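Local coordinates for hypothetical protein (Staphylococcus aureus subsp. aureus, PDB 1QYI) that is of unknown function but has the fold of HAD-like hydrolases and so probably acts on phosphorylated or related substrates, at residues 20-25 and 78-83; 84-89 and 165-170; 236-239 and 244-247; 361-366 and 370-375. All blocks are in the same frame, centred on the assembly; numbering follows the deposited sequence.

Interaction 1. Residues 20-25 and 78-83; sequences DVSALT and WDMLFI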
loop_
_atom_site.group_PDB
_atom_site.type_symbol
_atom_site.label_atom_id
_atom_site.label_comp_id
_atom_site.label_asym_id
_atom_site.label_seq_id
_atom_site.Cartn_x
_atom_site.Cartn_y
_atom_site.Cartn_z
ATOM N N ASP A 20 6.661 1.419 -6.522
ATOM C CA ASP A 20 6.950 1.985 -7.835
ATOM C C ASP A 20 6.239 3.334 -7.920
ATOM O O ASP A 20 6.873 4.374 -8.087
ATOM C CB ASP A 20 6.396 1.090 -8.950
ATOM C CG ASP A 20 7.345 -0.004 -9.366
ATOM O OD1 ASP A 20 8.342 -0.285 -8.650
ATOM O OD2 ASP A 20 7.069 -0.600 -10.429
ATOM N N VAL A 21 4.914 3.314 -7.809
ATOM C CA VAL A 21 4.156 4.552 -7.894
ATOM C C VAL A 21 4.710 5.536 -6.868
ATOM O O VAL A 21 4.886 6.715 -7.171
ATOM C CB VAL A 21 2.654 4.331 -7.663
ATOM C CG1 VAL A 21 1.922 5.660 -7.723
ATOM C CG2 VAL A 21 2.113 3.388 -8.733
ATOM N N SER A 22 5.010 5.057 -5.664
ATOM C CA SER A 22 5.563 5.935 -4.650
ATOM C C SER A 22 6.816 6.642 -5.204
ATOM O O SER A 22 6.976 7.862 -5.036
ATOM C CB SER A 22 5.904 5.141 -3.389
ATOM O OG SER A 22 6.569 5.967 -2.432
ATOM N N ALA A 23 7.688 5.886 -5.877
ATOM C CA ALA A 23 8.906 6.454 -6.473
ATOM C C ALA A 23 8.568 7.460 -7.575
ATOM O O ALA A 23 9.113 8.561 -7.603
ATOM C CB ALA A 23 9.790 5.340 -7.041
ATOM N N LEU A 24 7.680 7.070 -8.486
ATOM C CA LEU A 24 7.262 7.951 -9.576
ATOM C C LEU A 24 6.651 9.237 -9.048
ATOM O O LEU A 24 6.756 10.290 -9.670
ATOM C CB LEU A 24 6.228 7.269 -10.471
ATOM C CG LEU A 24 6.710 6.248 -11.492
ATOM C CD1 LEU A 24 5.584 5.999 -12.494
ATOM C CD2 LEU A 24 7.938 6.793 -12.214
ATOM N N THR A 25 6.000 9.153 -7.897
ATOM C CA THR A 25 5.383 10.340 -7.331
ATOM C C THR A 25 6.447 11.366 -6.988
ATOM O O THR A 25 6.413 12.496 -7.480
ATOM C CB THR A 25 4.569 9.992 -6.099
ATOM O OG1 THR A 25 3.451 9.194 -6.506
ATOM C CG2 THR A 25 4.060 11.248 -5.422
ATOM N N TRP A 78 1.901 6.663 1.114
ATOM C CA TRP A 78 1.665 8.101 1.086
ATOM C C TRP A 78 2.690 8.779 1.996
ATOM O O TRP A 78 3.405 9.694 1.573
ATOM C CB TRP A 78 0.243 8.439 1.563
ATOM C CG TRP A 78 -0.867 7.882 0.693
ATOM C CD1 TRP A 78 -0.808 7.621 -0.658
ATOM C CD2 TRP A 78 -2.218 7.592 1.092
ATOM N NE1 TRP A 78 -2.029 7.195 -1.111
ATOM C CE2 TRP A 78 -2.916 7.166 -0.063
ATOM C CE3 TRP A 78 -2.909 7.651 2.314
ATOM C CZ2 TRP A 78 -4.278 6.804 -0.038
ATOM C CZ3 TRP A 78 -4.266 7.290 2.343
ATOM C CH2 TRP A 78 -4.934 6.871 1.171
ATOM N N ASP A 79 2.779 8.315 3.241
ATOM C CA ASP A 79 3.727 8.901 4.178
ATOM C C ASP A 79 5.173 8.791 3.688
ATOM O O ASP A 79 5.930 9.765 3.749
ATOM C CB ASP A 79 3.600 8.247 5.557
ATOM C CG ASP A 79 2.253 8.515 6.213
ATOM O OD1 ASP A 79 1.854 9.696 6.317
ATOM O OD2 ASP A 79 1.590 7.539 6.630
HETATM N N MSE A 80 5.548 7.614 3.192
HETATM C CA MSE A 80 6.906 7.396 2.707
HETATM C C MSE A 80 7.332 8.355 1.590
HETATM O O MSE A 80 8.374 9.005 1.686
HETATM C CB MSE A 80 7.077 5.956 2.222
HETATM C CG MSE A 80 6.848 4.911 3.289
HETATM SE SE MSE A 80 7.385 3.158 2.704
HETATM C CE MSE A 80 6.581 3.174 0.924
ATOM N N LEU A 81 6.533 8.433 0.531
ATOM C CA LEU A 81 6.848 9.308 -0.582
ATOM C C LEU A 81 6.856 10.765 -0.122
ATOM O O LEU A 81 7.616 11.579 -0.641
ATOM C CB LEU A 81 5.840 9.105 -1.713
ATOM C CG LEU A 81 4.379 9.480 -1.469
ATOM C CD1 LEU A 81 4.184 10.981 -1.676
ATOM C CD2 LEU A 81 3.493 8.711 -2.457
ATOM N N PHE A 82 6.017 11.097 0.852
ATOM C CA PHE A 82 5.974 12.464 1.358
ATOM C C PHE A 82 7.283 12.844 2.049
ATOM O O PHE A 82 7.856 13.884 1.743
ATOM C CB PHE A 82 4.817 12.642 2.348
ATOM C CG PHE A 82 4.779 14.002 3.010
ATOM C CD1 PHE A 82 4.367 15.129 2.298
ATOM C CD2 PHE A 82 5.137 14.149 4.351
ATOM C CE1 PHE A 82 4.303 16.376 2.910
ATOM C CE2 PHE A 82 5.078 15.395 4.976
ATOM C CZ PHE A 82 4.657 16.514 4.252
ATOM N N ILE A 83 7.740 12.013 2.989
ATOM C CA ILE A 83 8.975 12.286 3.725
ATOM C C ILE A 83 10.180 12.369 2.789
ATOM O O ILE A 83 11.017 13.266 2.913
ATOM C CB ILE A 83 9.242 11.206 4.845
ATOM C CG1 ILE A 83 8.962 11.790 6.240
ATOM C CG2 ILE A 83 10.704 10.777 4.856
ATOM C CD1 ILE A 83 7.513 12.131 6.533
#
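Ser22 and Leu81 join two helices, 16-31 and 77-93, inside the helical part of the molecule. The short segments run the same way, their axes 9.1 Å apart at closest and crossing at -30°, and the backbones come near enough for Ser22 CA and Leu81 CA to lie 5.4 Å apart. A small residue suits so near an approach. The hydroxyl points across the gap, with Ser22 OG resting 3.3 Å from Leu81 CB, and the selenomethionine methyl, Met80 CE, comes up more loosely beside it. One turn further on, Thr25 meets the branched end of Leu81: Thr25 CG2 is 3.8 Å from Leu81 CD1 and 3.9 Å from Leu81 CD2, so the methyl faces both arms of the fork. Both helices belong to the all-helical insertion between the first strand of the HAD-like core, 3-6, and the strand 233-237, a place consistent with a C1-type cap. The polar branch of Thr25 turns back on its own helix. With chi1 at -67°, OG1 stands beside the backbone N and donates to Val21 O at 2.9 Å from above the carbonyl plane, while Thr25 N donates to that same oxygen. Phe60 packs against Ser22 from helix 49-60, and Tyr181 and Trp184 of helix 172-195 lie on Val21.

Interaction 2. Residues 84-89 and 165-170; sequences VFSIHL and TLFSLK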
loop_
_atom_site.group_PDB
_atom_site.type_symbol
_atom_site.label_atom_id
_atom_site.label_comp_id
_atom_site.label_asym_id
_atom_site.label_seq_id
_atom_site.Cartn_x
_atom_site.Cartn_y
_atom_site.Cartn_z
ATOM N N VAL A 84 10.261 11.439 1.848
ATOM C CA VAL A 84 11.358 11.409 0.885
ATOM C C VAL A 84 11.365 12.677 0.025
ATOM O O VAL A 84 12.420 13.226 -0.284
ATOM C CB VAL A 84 11.245 10.158 -0.027
ATOM C CG1 VAL A 84 12.177 10.283 -1.223
ATOM C CG2 VAL A 84 11.587 8.910 0.785
ATOM N N PHE A 85 10.185 13.153 -0.353
ATOM C CA PHE A 85 10.108 14.340 -1.178
ATOM C C PHE A 85 10.375 15.613 -0.384
ATOM O O PHE A 85 10.832 16.616 -0.944
ATOM C CB PHE A 85 8.742 14.428 -1.847
ATOM C CG PHE A 85 8.531 15.710 -2.582
ATOM C CD1 PHE A 85 9.141 15.928 -3.811
ATOM C CD2 PHE A 85 7.760 16.730 -2.014
ATOM C CE1 PHE A 85 8.990 17.146 -4.466
ATOM C CE2 PHE A 85 7.602 17.954 -2.659
ATOM C CZ PHE A 85 8.217 18.169 -3.891
ATOM N N SER A 86 10.084 15.586 0.911
ATOM C CA SER A 86 10.313 16.760 1.762
ATOM C C SER A 86 11.813 16.999 1.979
ATOM O O SER A 86 12.277 18.141 1.992
ATOM C CB SER A 86 9.618 16.587 3.120
ATOM O OG SER A 86 8.216 16.670 2.997
ATOM N N ILE A 87 12.556 15.908 2.138
ATOM C CA ILE A 87 13.997 15.963 2.355
ATOM C C ILE A 87 14.680 16.653 1.179
ATOM O O ILE A 87 15.629 17.418 1.358
ATOM C CB ILE A 87 14.569 14.535 2.541
ATOM C CG1 ILE A 87 13.921 13.890 3.762
ATOM C CG2 ILE A 87 16.079 14.586 2.723
ATOM C CD1 ILE A 87 14.057 14.740 5.011
ATOM N N HIS A 88 14.190 16.384 -0.025
ATOM C CA HIS A 88 14.756 17.004 -1.209
ATOM C C HIS A 88 14.247 18.423 -1.350
ATOM O O HIS A 88 14.960 19.290 -1.848
ATOM C CB HIS A 88 14.406 16.212 -2.463
ATOM C CG HIS A 88 15.081 14.884 -2.540
ATOM N ND1 HIS A 88 16.413 14.709 -2.202
ATOM C CD2 HIS A 88 14.633 13.670 -2.917
ATOM C CE1 HIS A 88 16.743 13.450 -2.368
ATOM N NE2 HIS A 88 15.683 12.788 -2.803
ATOM N N LEU A 89 13.016 18.665 -0.913
ATOM C CA LEU A 89 12.454 19.995 -1.011
ATOM C C LEU A 89 13.242 20.909 -0.085
ATOM O O LEU A 89 13.710 21.967 -0.497
ATOM C CB LEU A 89 10.974 19.992 -0.617
ATOM C CG LEU A 89 10.305 21.374 -0.630
ATOM C CD1 LEU A 89 10.443 21.992 -1.999
ATOM C CD2 LEU A 89 8.859 21.252 -0.230
ATOM N N THR A 165 5.044 24.069 9.461
ATOM C CA THR A 165 3.777 23.334 9.523
ATOM C C THR A 165 3.328 22.913 8.136
ATOM O O THR A 165 2.341 22.204 7.988
ATOM C CB THR A 165 2.633 24.175 10.158
ATOM O OG1 THR A 165 2.522 25.439 9.487
ATOM C CG2 THR A 165 2.893 24.397 11.642
ATOM N N LEU A 166 4.064 23.363 7.128
ATOM C CA LEU A 166 3.767 23.035 5.744
ATOM C C LEU A 166 4.082 21.558 5.528
ATOM O O LEU A 166 3.494 20.910 4.667
ATOM C CB LEU A 166 4.639 23.882 4.822
ATOM C CG LEU A 166 4.245 23.921 3.348
ATOM C CD1 LEU A 166 3.020 24.823 3.187
ATOM C CD2 LEU A 166 5.398 24.453 2.514
ATOM N N PHE A 167 5.018 21.043 6.324
ATOM C CA PHE A 167 5.448 19.649 6.259
ATOM C C PHE A 167 4.651 18.742 7.197
ATOM O O PHE A 167 4.990 17.572 7.382
ATOM C CB PHE A 167 6.937 19.540 6.619
ATOM C CG PHE A 167 7.849 20.289 5.693
ATOM C CD1 PHE A 167 7.877 19.987 4.333
ATOM C CD2 PHE A 167 8.662 21.312 6.176
ATOM C CE1 PHE A 167 8.698 20.697 3.461
ATOM C CE2 PHE A 167 9.487 22.033 5.316
ATOM C CZ PHE A 167 9.503 21.726 3.955
ATOM N N SER A 168 3.606 19.292 7.800
ATOM C CA SER A 168 2.769 18.538 8.719
ATOM C C SER A 168 2.044 17.393 8.025
ATOM O O SER A 168 1.757 17.451 6.831
ATOM C CB SER A 168 1.726 19.456 9.364
ATOM O OG SER A 168 0.765 19.894 8.399
ATOM N N LEU A 169 1.751 16.356 8.797
ATOM C CA LEU A 169 1.043 15.195 8.300
ATOM C C LEU A 169 -0.343 15.632 7.811
ATOM O O LEU A 169 -0.960 16.520 8.398
ATOM C CB LEU A 169 0.913 14.178 9.426
ATOM C CG LEU A 169 0.020 12.984 9.130
ATOM C CD1 LEU A 169 0.493 12.303 7.852
ATOM C CD2 LEU A 169 0.042 12.023 10.303
ATOM N N LYS A 170 -0.826 15.018 6.735
ATOM C CA LYS A 170 -2.132 15.372 6.189
ATOM C C LYS A 170 -2.208 16.870 5.857
ATOM O O LYS A 170 -3.296 17.441 5.741
ATOM C CB LYS A 170 -3.235 14.994 7.188
ATOM C CG LYS A 170 -3.547 13.501 7.274
ATOM C CD LYS A 170 -4.492 13.078 6.154
ATOM C CE LYS A 170 -4.862 11.599 6.242
ATOM N NZ LYS A 170 -5.380 11.216 7.592
#
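Phe167 is the anchor by which the loop between helices 144-158 and 172-195 is pinned to helix 77-93, within the helical cap-like region. The tight part is small and buried. Leu89 CD2 comes to the rim of the Phe167 ring, near its plane, and sits 3.7 Å from CE1 of that ring. Ser86, one turn earlier, approaches obliquely, its OG 3.6 Å from Phe167 CD1 and its CB 4.0 Å from the same carbon. The serine hydroxyl is not spent on the ring: at chi1 -71° OG stands beside its own backbone N and hydrogen-bonds to Phe82 O, back along the helix. Ala155 and Leu173, from the two flanking helices, also touch Phe167, so the ring enters a seam between three helices. Away from this point the contact thins quickly. The two backbones stay apart, with Ser86 CA and Phe167 CA 7.2 Å from each other, and Leu166, though directed at the helix, stops short of it. Thr165 and Lys170 are exposed. Between them the loop folds as a type I turn centred on Leu166 and Phe167. Thr165 O closes that turn by accepting twice from Ser168, at 3.2 Å from N and at 2.8 Å from OG, the hydroxyl tilted 21° from the carbonyl plane.

Interaction 3. Residues 236-239 and 244-247; sequences IATG and ETVV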
loop_
_atom_site.group_PDB
_atom_site.type_symbol
_atom_site.label_atom_id
_atom_site.label_comp_id
_atom_site.label_asym_id
_atom_site.label_seq_id
_atom_site.Cartn_x
_atom_site.Cartn_y
_atom_site.Cartn_z
ATOM N N ILE A 236 -12.705 -13.675 -0.311
ATOM C CA ILE A 236 -11.575 -12.736 -0.234
ATOM C C ILE A 236 -11.627 -11.742 0.942
ATOM O O ILE A 236 -12.642 -11.084 1.158
ATOM C CB ILE A 236 -11.444 -11.882 -1.537
ATOM C CG1 ILE A 236 -11.092 -12.773 -2.723
ATOM C CG2 ILE A 236 -10.316 -10.863 -1.389
ATOM C CD1 ILE A 236 -9.740 -13.433 -2.596
ATOM N N ALA A 237 -10.521 -11.646 1.679
ATOM C CA ALA A 237 -10.363 -10.706 2.795
ATOM C C ALA A 237 -9.002 -10.023 2.609
ATOM O O ALA A 237 -7.959 -10.666 2.748
ATOM C CB ALA A 237 -10.402 -11.438 4.146
ATOM N N THR A 238 -9.003 -8.732 2.282
ATOM C CA THR A 238 -7.745 -8.006 2.082
ATOM C C THR A 238 -7.729 -6.647 2.781
ATOM O O THR A 238 -8.766 -6.152 3.225
ATOM C CB THR A 238 -7.463 -7.762 0.578
ATOM O OG1 THR A 238 -6.226 -7.056 0.434
ATOM C CG2 THR A 238 -8.584 -6.950 -0.053
ATOM N N GLY A 239 -6.538 -6.059 2.872
ATOM C CA GLY A 239 -6.385 -4.754 3.490
ATOM C C GLY A 239 -6.546 -3.663 2.447
ATOM O O GLY A 239 -6.554 -2.475 2.765
ATOM N N GLU A 244 -9.115 -1.077 -5.370
ATOM C CA GLU A 244 -7.799 -1.684 -5.504
ATOM C C GLU A 244 -7.852 -3.207 -5.494
ATOM O O GLU A 244 -6.856 -3.875 -5.779
ATOM C CB GLU A 244 -6.876 -1.163 -4.396
ATOM C CG GLU A 244 -6.097 0.086 -4.819
ATOM C CD GLU A 244 -5.808 1.044 -3.670
ATOM O OE1 GLU A 244 -5.319 0.579 -2.616
ATOM O OE2 GLU A 244 -6.053 2.262 -3.831
ATOM N N THR A 245 -9.027 -3.744 -5.172
ATOM C CA THR A 245 -9.258 -5.185 -5.136
ATOM C C THR A 245 -10.041 -5.623 -6.381
ATOM O O THR A 245 -9.592 -6.476 -7.152
ATOM C CB THR A 245 -10.078 -5.586 -3.890
ATOM O OG1 THR A 245 -9.555 -4.904 -2.746
ATOM C CG2 THR A 245 -10.009 -7.082 -3.659
ATOM N N VAL A 246 -11.217 -5.035 -6.570
ATOM C CA VAL A 246 -12.060 -5.375 -7.713
ATOM C C VAL A 246 -11.398 -5.122 -9.080
ATOM O O VAL A 246 -11.236 -6.057 -9.861
ATOM C CB VAL A 246 -13.417 -4.631 -7.641
ATOM C CG1 VAL A 246 -14.128 -4.682 -8.987
ATOM C CG2 VAL A 246 -14.289 -5.285 -6.582
ATOM N N VAL A 247 -11.016 -3.876 -9.360
ATOM C CA VAL A 247 -10.406 -3.522 -10.633
ATOM C C VAL A 247 -9.286 -4.461 -11.057
ATOM O O VAL A 247 -9.303 -4.988 -12.170
ATOM C CB VAL A 247 -9.874 -2.077 -10.604
ATOM C CG1 VAL A 247 -9.262 -1.706 -11.943
ATOM C CG2 VAL A 247 -11.008 -1.123 -10.260
#
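Thr238 and Thr245 meet without a ring or any other flat side chain between them, so there are no faces or edges to match, just branched groups reaching toward each other tip to tip. Thr238 CG2 lies 3.5 Å from Thr245 OG1 and 3.9 Å from Thr245 CG2. Ile236, two residues back, adds a looser touch, its CG2 4.4 Å from Thr245 CG2. Thr238 presents its methyl because chi1 is -180°, which sends OG1 the other way, to a hydrogen bond with Arg240 N. Thr245 OG1 in turn bonds to Pro241 O in the turn of chain leading into the helix. Both hydroxyls therefore brace the loop that connects the segments, while the contact itself is van der Waals. Thr238, directly after the strand in an Ile-Ala-Thr-Gly sequence, fits the position of the motif II Thr/Ser of HAD enzymes, and Lys284 NZ bonds to the neighbouring Ala237 O. Helix 242-252 follows strand 233-237 in a beta-alpha-beta unit that returns at strand 263-264. Ile236 and Thr238 bond through their backbones to Ala264 in that edge strand, Ala237 bonds to Phe6 of strand 3-6 on the opposite flank, and helix 288-295 packs on Ala237.

Interaction 4. Residues 361-366 and 370-375; sequences YVINHL and RGVLDN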
loop_
_atom_site.group_PDB
_atom_site.type_symbol
_atom_site.label_atom_id
_atom_site.label_comp_id
_atom_site.label_asym_id
_atom_site.label_seq_id
_atom_site.Cartn_x
_atom_site.Cartn_y
_atom_site.Cartn_z
ATOM N N TYR A 361 -0.341 -25.309 7.988
ATOM C CA TYR A 361 0.462 -25.714 6.843
ATOM C C TYR A 361 1.225 -24.522 6.322
ATOM O O TYR A 361 0.854 -23.381 6.569
ATOM C CB TYR A 361 -0.418 -26.258 5.713
ATOM C CG TYR A 361 -1.375 -27.315 6.164
ATOM C CD1 TYR A 361 -2.627 -26.972 6.658
ATOM C CD2 TYR A 361 -1.022 -28.657 6.133
ATOM C CE1 TYR A 361 -3.505 -27.937 7.111
ATOM C CE2 TYR A 361 -1.895 -29.632 6.586
ATOM C CZ TYR A 361 -3.137 -29.264 7.073
ATOM O OH TYR A 361 -4.025 -30.217 7.515
ATOM N N VAL A 362 2.307 -24.795 5.610
ATOM C CA VAL A 362 3.099 -23.733 5.019
ATOM C C VAL A 362 3.422 -24.185 3.594
ATOM O O VAL A 362 3.966 -25.266 3.381
ATOM C CB VAL A 362 4.390 -23.471 5.831
ATOM C CG1 VAL A 362 5.245 -22.422 5.137
ATOM C CG2 VAL A 362 4.031 -22.990 7.229
ATOM N N ILE A 363 3.058 -23.357 2.621
ATOM C CA ILE A 363 3.282 -23.669 1.214
ATOM C C ILE A 363 4.209 -22.627 0.577
ATOM O O ILE A 363 4.285 -21.502 1.058
ATOM C CB ILE A 363 1.893 -23.761 0.488
ATOM C CG1 ILE A 363 1.767 -25.115 -0.181
ATOM C CG2 ILE A 363 1.705 -22.651 -0.526
ATOM C CD1 ILE A 363 1.939 -26.261 0.779
ATOM N N ASN A 364 4.932 -22.998 -0.481
ATOM C CA ASN A 364 5.835 -22.046 -1.135
ATOM C C ASN A 364 5.063 -20.972 -1.880
ATOM O O ASN A 364 5.431 -19.801 -1.852
ATOM C CB ASN A 364 6.781 -22.745 -2.111
ATOM C CG ASN A 364 7.867 -23.535 -1.414
ATOM O OD1 ASN A 364 8.665 -22.991 -0.650
ATOM N ND2 ASN A 364 7.907 -24.833 -1.680
ATOM N N HIS A 365 3.999 -21.378 -2.561
ATOM C CA HIS A 365 3.166 -20.443 -3.312
ATOM C C HIS A 365 1.770 -21.015 -3.572
ATOM O O HIS A 365 1.519 -22.200 -3.353
ATOM C CB HIS A 365 3.863 -20.067 -4.628
ATOM C CG HIS A 365 4.284 -21.248 -5.447
ATOM N ND1 HIS A 365 3.387 -22.056 -6.104
ATOM C CD2 HIS A 365 5.516 -21.756 -5.705
ATOM C CE1 HIS A 365 4.044 -23.018 -6.740
ATOM N NE2 HIS A 365 5.333 -22.853 -6.511
ATOM N N LEU A 366 0.868 -20.160 -4.034
ATOM C CA LEU A 366 -0.505 -20.564 -4.309
ATOM C C LEU A 366 -0.641 -21.881 -5.072
ATOM O O LEU A 366 -1.635 -22.586 -4.922
ATOM C CB LEU A 366 -1.232 -19.465 -5.086
ATOM C CG LEU A 366 -2.745 -19.651 -5.227
ATOM C CD1 LEU A 366 -3.382 -19.620 -3.848
ATOM C CD2 LEU A 366 -3.333 -18.558 -6.116
ATOM N N ARG A 370 -2.625 -27.465 -3.756
ATOM C CA ARG A 370 -3.256 -28.760 -3.969
ATOM C C ARG A 370 -2.679 -29.811 -3.020
ATOM O O ARG A 370 -3.401 -30.675 -2.522
ATOM C CB ARG A 370 -3.056 -29.233 -5.408
ATOM C CG ARG A 370 -4.009 -28.650 -6.422
ATOM C CD ARG A 370 -3.867 -29.410 -7.726
ATOM N NE ARG A 370 -4.764 -28.934 -8.764
ATOM C CZ ARG A 370 -4.675 -27.740 -9.336
ATOM N NH1 ARG A 370 -3.723 -26.895 -8.968
ATOM N NH2 ARG A 370 -5.541 -27.392 -10.285
ATOM N N GLY A 371 -1.373 -29.725 -2.781
ATOM C CA GLY A 371 -0.706 -30.671 -1.905
ATOM C C GLY A 371 -1.322 -30.709 -0.527
ATOM O O GLY A 371 -1.412 -31.765 0.092
ATOM N N VAL A 372 -1.755 -29.548 -0.050
ATOM C CA VAL A 372 -2.369 -29.445 1.260
ATOM C C VAL A 372 -3.774 -30.020 1.275
ATOM O O VAL A 372 -4.179 -30.659 2.247
ATOM C CB VAL A 372 -2.456 -27.991 1.714
ATOM C CG1 VAL A 372 -3.057 -27.918 3.107
ATOM C CG2 VAL A 372 -1.077 -27.365 1.687
ATOM N N LEU A 373 -4.529 -29.798 0.208
ATOM C CA LEU A 373 -5.897 -30.308 0.183
ATOM C C LEU A 373 -5.972 -31.809 -0.110
ATOM O O LEU A 373 -6.968 -32.459 0.210
ATOM C CB LEU A 373 -6.745 -29.510 -0.819
ATOM C CG LEU A 373 -6.795 -27.994 -0.564
ATOM C CD1 LEU A 373 -7.624 -27.315 -1.642
ATOM C CD2 LEU A 373 -7.372 -27.715 0.810
ATOM N N ASP A 374 -4.920 -32.368 -0.695
ATOM C CA ASP A 374 -4.933 -33.794 -0.983
ATOM C C ASP A 374 -4.110 -34.564 0.041
ATOM O O ASP A 374 -3.973 -35.786 -0.037
ATOM C CB ASP A 374 -4.433 -34.060 -2.408
ATOM C CG ASP A 374 -5.341 -33.441 -3.464
ATOM O OD1 ASP A 374 -6.579 -33.500 -3.288
ATOM O OD2 ASP A 374 -4.826 -32.900 -4.467
ATOM N N ASN A 375 -3.581 -33.831 1.014
ATOM C CA ASN A 375 -2.776 -34.413 2.075
ATOM C C ASN A 375 -3.062 -33.756 3.414
ATOM O O ASN A 375 -2.154 -33.557 4.220
ATOM C CB ASN A 375 -1.291 -34.271 1.748
ATOM C CG ASN A 375 -0.851 -35.208 0.650
ATOM O OD1 ASN A 375 -0.839 -36.424 0.830
ATOM N ND2 ASN A 375 -0.493 -34.650 -0.498
#
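With chi1 at -178°, Val372 places CG1 anti to the backbone N and CG2 beside it, and the fork straddles two residues of the strand: CG1 goes to Tyr361, CG2 to Ile363. Tyr361, its CG beside the backbone N, lays its ring under the first methyl. Val372 CG1 sits over one face, 3.6 Å from the centroid of the Tyr361 ring and 15° off the normal, a CH-pi contact. It is displaced toward the CB end, with Tyr361 CG the nearest ring atom at 3.5 Å. Ile363 meets the other branch obliquely, CD1 being 3.3 Å from Val372 CG2, although the modelled conformation of Ile363 is somewhat doubtful. Tyr361 and Ile363 project from the same side of strand 361-363, an outermost strand of the parallel sheet in the HAD-like core, and helix 369-373 folds back across them right after a short turn. Val372 also reaches Ile339 on the adjoining strand 337-341, to which 361-363 is bonded through Tyr361 and Ile363. Arg370 makes a salt bridge to Asp226 of helix 217-229. Past the last helical turn, Asn375 ND2 donates to Gly371 O at 3.1 Å, on a lone pair in the carbonyl plane, with a somewhat bent N-H...O angle of 146°. The phenol oxygen, Tyr361 OH, is bonded to Leu376 O, which ties the ring to the chain beyond the helix.

How the interactions relate
Interactions 1 and 2 share helix 77-93, which gives each of them one segment (78-83, then 84-89); their centres are 12 Å apart, and they touch: Phe82 CE2 comes 3.2 Å from Phe167 O, and Asp79 OD1 3.3 Å from Leu169 CD1. Interactions 3 and 4 reach the same parallel sheet of the HAD-like core, one near each margin, with centres 23 Å apart and nearest atoms about 9 Å apart. Interaction 3, at the probable motif II end of its strand, is the one that adjoins the expected active site; its nearest atoms are about 6 Å from interaction 1 in the cap-like helices. Interactions 2 and 4 are farthest apart, 45 Å between centres, on opposite sides of the chain's centre.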